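Rhizavidin (Rhizobium etli, PDB 3EW2) binds biotin within an eight-stranded barrel of the avidin family, in an assembly of two subunits. Local coordinates at residues T100-A105 with A113-Q118. Numbering follows the deposited sequence.
Sequences TSWNLA and AIEQGQ. With BTN (biotin), chain I.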
ATOM      1  N   THR B 100      -8.937   3.618   6.913  1.00 30.51           N
ATOM      2  CA  THR B 100      -7.939   3.750   5.860  1.00 30.63           C
ATOM      3  C   THR B 100      -8.165   4.966   4.971  1.00 31.52           C
ATOM      4  O   THR B 100      -9.299   5.335   4.688  1.00 31.45           O
ATOM      5  CB  THR B 100      -7.890   2.486   4.912  1.00 30.93           C
ATOM      6  OG1 THR B 100      -8.923   2.563   3.919  1.00 30.17           O
ATOM      7  CG2 THR B 100      -7.961   1.144   5.642  1.00 28.68           C
ATOM      8  N   SER B 101      -7.087   5.581   4.501  1.00 31.72           N
ATOM      9  CA  SER B 101      -7.186   6.432   3.323  1.00 31.45           C
ATOM     10  C   SER B 101      -6.532   5.605   2.282  1.00 30.70           C
ATOM     11  O   SER B 101      -5.712   4.770   2.647  1.00 32.11           O
ATOM     12  CB  SER B 101      -6.423   7.755   3.479  1.00 30.77           C
ATOM     13  OG  SER B 101      -6.894   8.446   4.610  1.00 34.63           O
ATOM     14  N   TRP B 102      -6.894   5.837   1.013  1.00 29.88           N
ATOM     15  CA  TRP B 102      -6.444   5.079  -0.146  1.00 29.39           C
ATOM     16  C   TRP B 102      -6.217   5.982  -1.357  1.00 29.08           C
ATOM     17  O   TRP B 102      -6.783   7.068  -1.432  1.00 30.03           O
ATOM     18  CB  TRP B 102      -7.438   3.970  -0.549  1.00 29.72           C
ATOM     19  CG  TRP B 102      -8.913   4.340  -0.804  1.00 30.94           C
ATOM     20  CD1 TRP B 102      -9.981   4.126   0.066  1.00 30.88           C
ATOM     21  CD2 TRP B 102      -9.491   4.910  -2.016  1.00 28.78           C
ATOM     22  NE1 TRP B 102     -11.170   4.557  -0.540  1.00 34.28           N
ATOM     23  CE2 TRP B 102     -10.892   5.027  -1.807  1.00 31.23           C
ATOM     24  CE3 TRP B 102      -8.962   5.323  -3.245  1.00 28.72           C
ATOM     25  CZ2 TRP B 102     -11.761   5.553  -2.790  1.00 31.04           C
ATOM     26  CZ3 TRP B 102      -9.814   5.859  -4.215  1.00 29.29           C
ATOM     27  CH2 TRP B 102     -11.210   5.966  -3.982  1.00 29.95           C
ATOM     28  N   ASN B 103      -5.386   5.544  -2.294  1.00 28.81           N
ATOM     29  CA  ASN B 103      -5.252   6.255  -3.558  1.00 28.53           C
ATOM     30  C   ASN B 103      -5.438   5.305  -4.660  1.00 29.31           C
ATOM     31  O   ASN B 103      -5.007   4.180  -4.550  1.00 29.81           O
ATOM     32  CB  ASN B 103      -3.889   6.930  -3.704  1.00 27.47           C
ATOM     33  CG  ASN B 103      -3.799   8.145  -2.880  1.00 28.71           C
ATOM     34  OD1 ASN B 103      -4.479   9.128  -3.174  1.00 27.50           O
ATOM     35  ND2 ASN B 103      -3.048   8.070  -1.749  1.00 24.34           N
ATOM     36  N   LEU B 104      -6.070   5.761  -5.730  1.00 30.10           N
ATOM     37  CA  LEU B 104      -6.264   4.934  -6.881  1.00 30.82           C
ATOM     38  C   LEU B 104      -5.615   5.596  -8.059  1.00 31.52           C
ATOM     39  O   LEU B 104      -5.961   6.718  -8.419  1.00 30.83           O
ATOM     40  CB  LEU B 104      -7.744   4.723  -7.121  1.00 31.19           C
ATOM     41  CG  LEU B 104      -8.286   4.137  -8.426  1.00 31.88           C
ATOM     42  CD1 LEU B 104      -7.693   2.765  -8.750  1.00 27.29           C
ATOM     43  CD2 LEU B 104      -9.797   4.051  -8.200  1.00 30.52           C
ATOM     44  N   ALA B 105      -4.633   4.901  -8.639  1.00 32.16           N
ATOM     45  CA  ALA B 105      -3.880   5.455  -9.739  1.00 33.36           C
ATOM     46  C   ALA B 105      -4.348   4.751 -10.996  1.00 33.66           C
ATOM     47  O   ALA B 105      -4.335   3.530 -11.076  1.00 34.45           O
ATOM     48  CB  ALA B 105      -2.380   5.267  -9.512  1.00 33.09           C
ATOM     49  N   ALA B 113      -4.305   9.762 -13.855  1.00 47.83           N
ATOM     50  CA  ALA B 113      -4.802  10.459 -12.689  1.00 45.76           C
ATOM     51  C   ALA B 113      -4.622   9.617 -11.432  1.00 44.09           C
ATOM     52  O   ALA B 113      -4.434   8.403 -11.498  1.00 43.06           O
ATOM     53  CB  ALA B 113      -6.279  10.854 -12.881  1.00 45.48           C
ATOM     54  N   ILE B 114      -4.664  10.278 -10.287  1.00 42.86           N
ATOM     55  CA  ILE B 114      -4.630   9.585  -9.017  1.00 42.06           C
ATOM     56  C   ILE B 114      -5.783  10.141  -8.219  1.00 42.59           C
ATOM     57  O   ILE B 114      -5.765  11.302  -7.888  1.00 42.79           O
ATOM     58  CB  ILE B 114      -3.314   9.801  -8.239  1.00 41.29           C
ATOM     59  CG1 ILE B 114      -2.095   9.467  -9.121  1.00 39.74           C
ATOM     60  CG2 ILE B 114      -3.304   8.923  -6.986  1.00 40.13           C
ATOM     61  CD1 ILE B 114      -0.774   9.645  -8.470  1.00 35.02           C
ATOM     62  N   GLU B 115      -6.778   9.306  -7.927  1.00 43.21           N
ATOM     63  CA  GLU B 115      -7.955   9.666  -7.147  1.00 44.50           C
ATOM     64  C   GLU B 115      -7.728   9.301  -5.677  1.00 44.43           C
ATOM     65  O   GLU B 115      -7.152   8.255  -5.383  1.00 45.60           O
ATOM     66  CB  GLU B 115      -9.165   8.900  -7.704  1.00 43.90           C
ATOM     67  CG  GLU B 115     -10.508   9.364  -7.199  1.00 46.28           C
ATOM     68  CD  GLU B 115     -11.635   8.381  -7.501  1.00 48.33           C
ATOM     69  OE1 GLU B 115     -12.786   8.583  -7.011  1.00 54.36           O
ATOM     70  OE2 GLU B 115     -11.380   7.384  -8.221  1.00 54.13           O
ATOM     71  N   GLN B 116      -8.176  10.165  -4.766  1.00 44.27           N
ATOM     72  CA  GLN B 116      -8.157   9.957  -3.306  1.00 43.64           C
ATOM     73  C   GLN B 116      -9.503   9.468  -2.776  1.00 42.55           C
ATOM     74  O   GLN B 116     -10.552   9.763  -3.361  1.00 42.65           O
ATOM     75  CB  GLN B 116      -7.961  11.298  -2.632  1.00 43.77           C
ATOM     76  CG  GLN B 116      -6.586  11.631  -2.148  1.00 49.09           C
ATOM     77  CD  GLN B 116      -6.592  12.919  -1.327  1.00 52.79           C
ATOM     78  OE1 GLN B 116      -7.245  13.001  -0.276  1.00 53.78           O
ATOM     79  NE2 GLN B 116      -5.855  13.934  -1.800  1.00 55.46           N
ATOM     80  N   GLY B 117      -9.476   8.788  -1.629  1.00 41.24           N
ATOM     81  CA  GLY B 117     -10.695   8.359  -0.926  1.00 38.79           C
ATOM     82  C   GLY B 117     -10.435   7.746   0.435  1.00 37.91           C
ATOM     83  O   GLY B 117      -9.280   7.686   0.884  1.00 37.04           O
ATOM     84  N   GLN B 118     -11.509   7.310   1.105  1.00 37.97           N
ATOM     85  CA  GLN B 118     -11.448   6.639   2.440  1.00 38.49           C
ATOM     86  C   GLN B 118     -12.319   5.378   2.441  1.00 37.03           C
ATOM     87  O   GLN B 118     -13.269   5.320   1.673  1.00 37.45           O
ATOM     88  CB  GLN B 118     -11.932   7.540   3.574  1.00 38.25           C
ATOM     89  CG  GLN B 118     -11.569   9.007   3.524  1.00 41.39           C
ATOM     90  CD  GLN B 118     -12.090   9.763   4.776  1.00 43.17           C
ATOM     91  OE1 GLN B 118     -11.338   9.980   5.735  1.00 45.51           O
ATOM     92  NE2 GLN B 118     -13.398  10.112   4.782  1.00 46.37           N
TER
HETATM   93  C11 BTN I 500     -10.641   0.354 -10.901  1.00 36.15           C
HETATM   94  O11 BTN I 500     -11.807   0.803 -10.921  1.00 35.68           O
HETATM   95  O12 BTN I 500      -9.775   0.882 -11.630  1.00 34.79           O
HETATM   96  C10 BTN I 500     -10.285  -0.812 -10.009  1.00 32.17           C
HETATM   97  C9  BTN I 500     -11.302  -0.916  -8.878  1.00 29.74           C
HETATM   98  C8  BTN I 500     -11.292   0.341  -8.017  1.00 28.83           C
HETATM   99  C7  BTN I 500     -11.722   0.028  -6.588  1.00 31.62           C
HETATM  100  C2  BTN I 500     -11.506   1.231  -5.678  1.00 30.99           C
HETATM  101  S1  BTN I 500     -10.012   1.113  -4.941  1.00 30.30           S
HETATM  102  C6  BTN I 500     -10.581   2.066  -3.511  1.00 28.03           C
HETATM  103  C5  BTN I 500     -12.083   1.912  -3.343  1.00 27.44           C
HETATM  104  N1  BTN I 500     -12.361   0.855  -2.389  1.00 25.50           N
HETATM  105  C3  BTN I 500     -12.930  -0.193  -2.969  1.00 26.24           C
HETATM  106  O3  BTN I 500     -13.303  -1.377  -2.299  1.00 28.39           O
HETATM  107  N2  BTN I 500     -13.099   0.028  -4.265  1.00 24.58           N
HETATM  108  C4  BTN I 500     -12.628   1.345  -4.649  1.00 25.69           C
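Trp102 lies flat against Gly117 of the neighbouring antiparallel strand. From CB the side chain sets out with CG between the backbone N and the carbonyl carbon (chi1 54°), which swings the indole across the strand pair. CG sits near Gly117 O and CD1 beside the carbonyl carbon of Gln118. NE1 makes a weak hydrogen bond to Gln118 O (3.1 Å), at the ring edge, and a second weak one to Asp119 OD1, whose OD2 is hydrogen-bonded to biotin. Gly117 CA lies over the six-membered ring, 3.6 Å from its centroid, a CH-pi contact closest to CE2 and CZ2; a CB on residue 117 would collide with CZ2. CZ3 approaches Glu115 O obliquely, and CH2 nears Gln116 O. Over the opposite face comes biotin, its C6 3.4 Å from Trp102 CD2 and also close to CE3. With an alanine here, biotin C6 and Gly117 CA would probably lose the ring between them, and Gln118 O and Asp119 OD1 their shared indole N-H. Backbone bonds pair Trp102 with Gly117 and Leu104 with Glu115, the straightest from Leu104 N to Glu115 O (2.7 Å, 167°). Leu104 CD2 continues the ligand-facing surface, 4.0 Å from biotin C8. This hairpin supplies the last two strands of the avidin-type barrel, its tryptophan lining the biotin pocket.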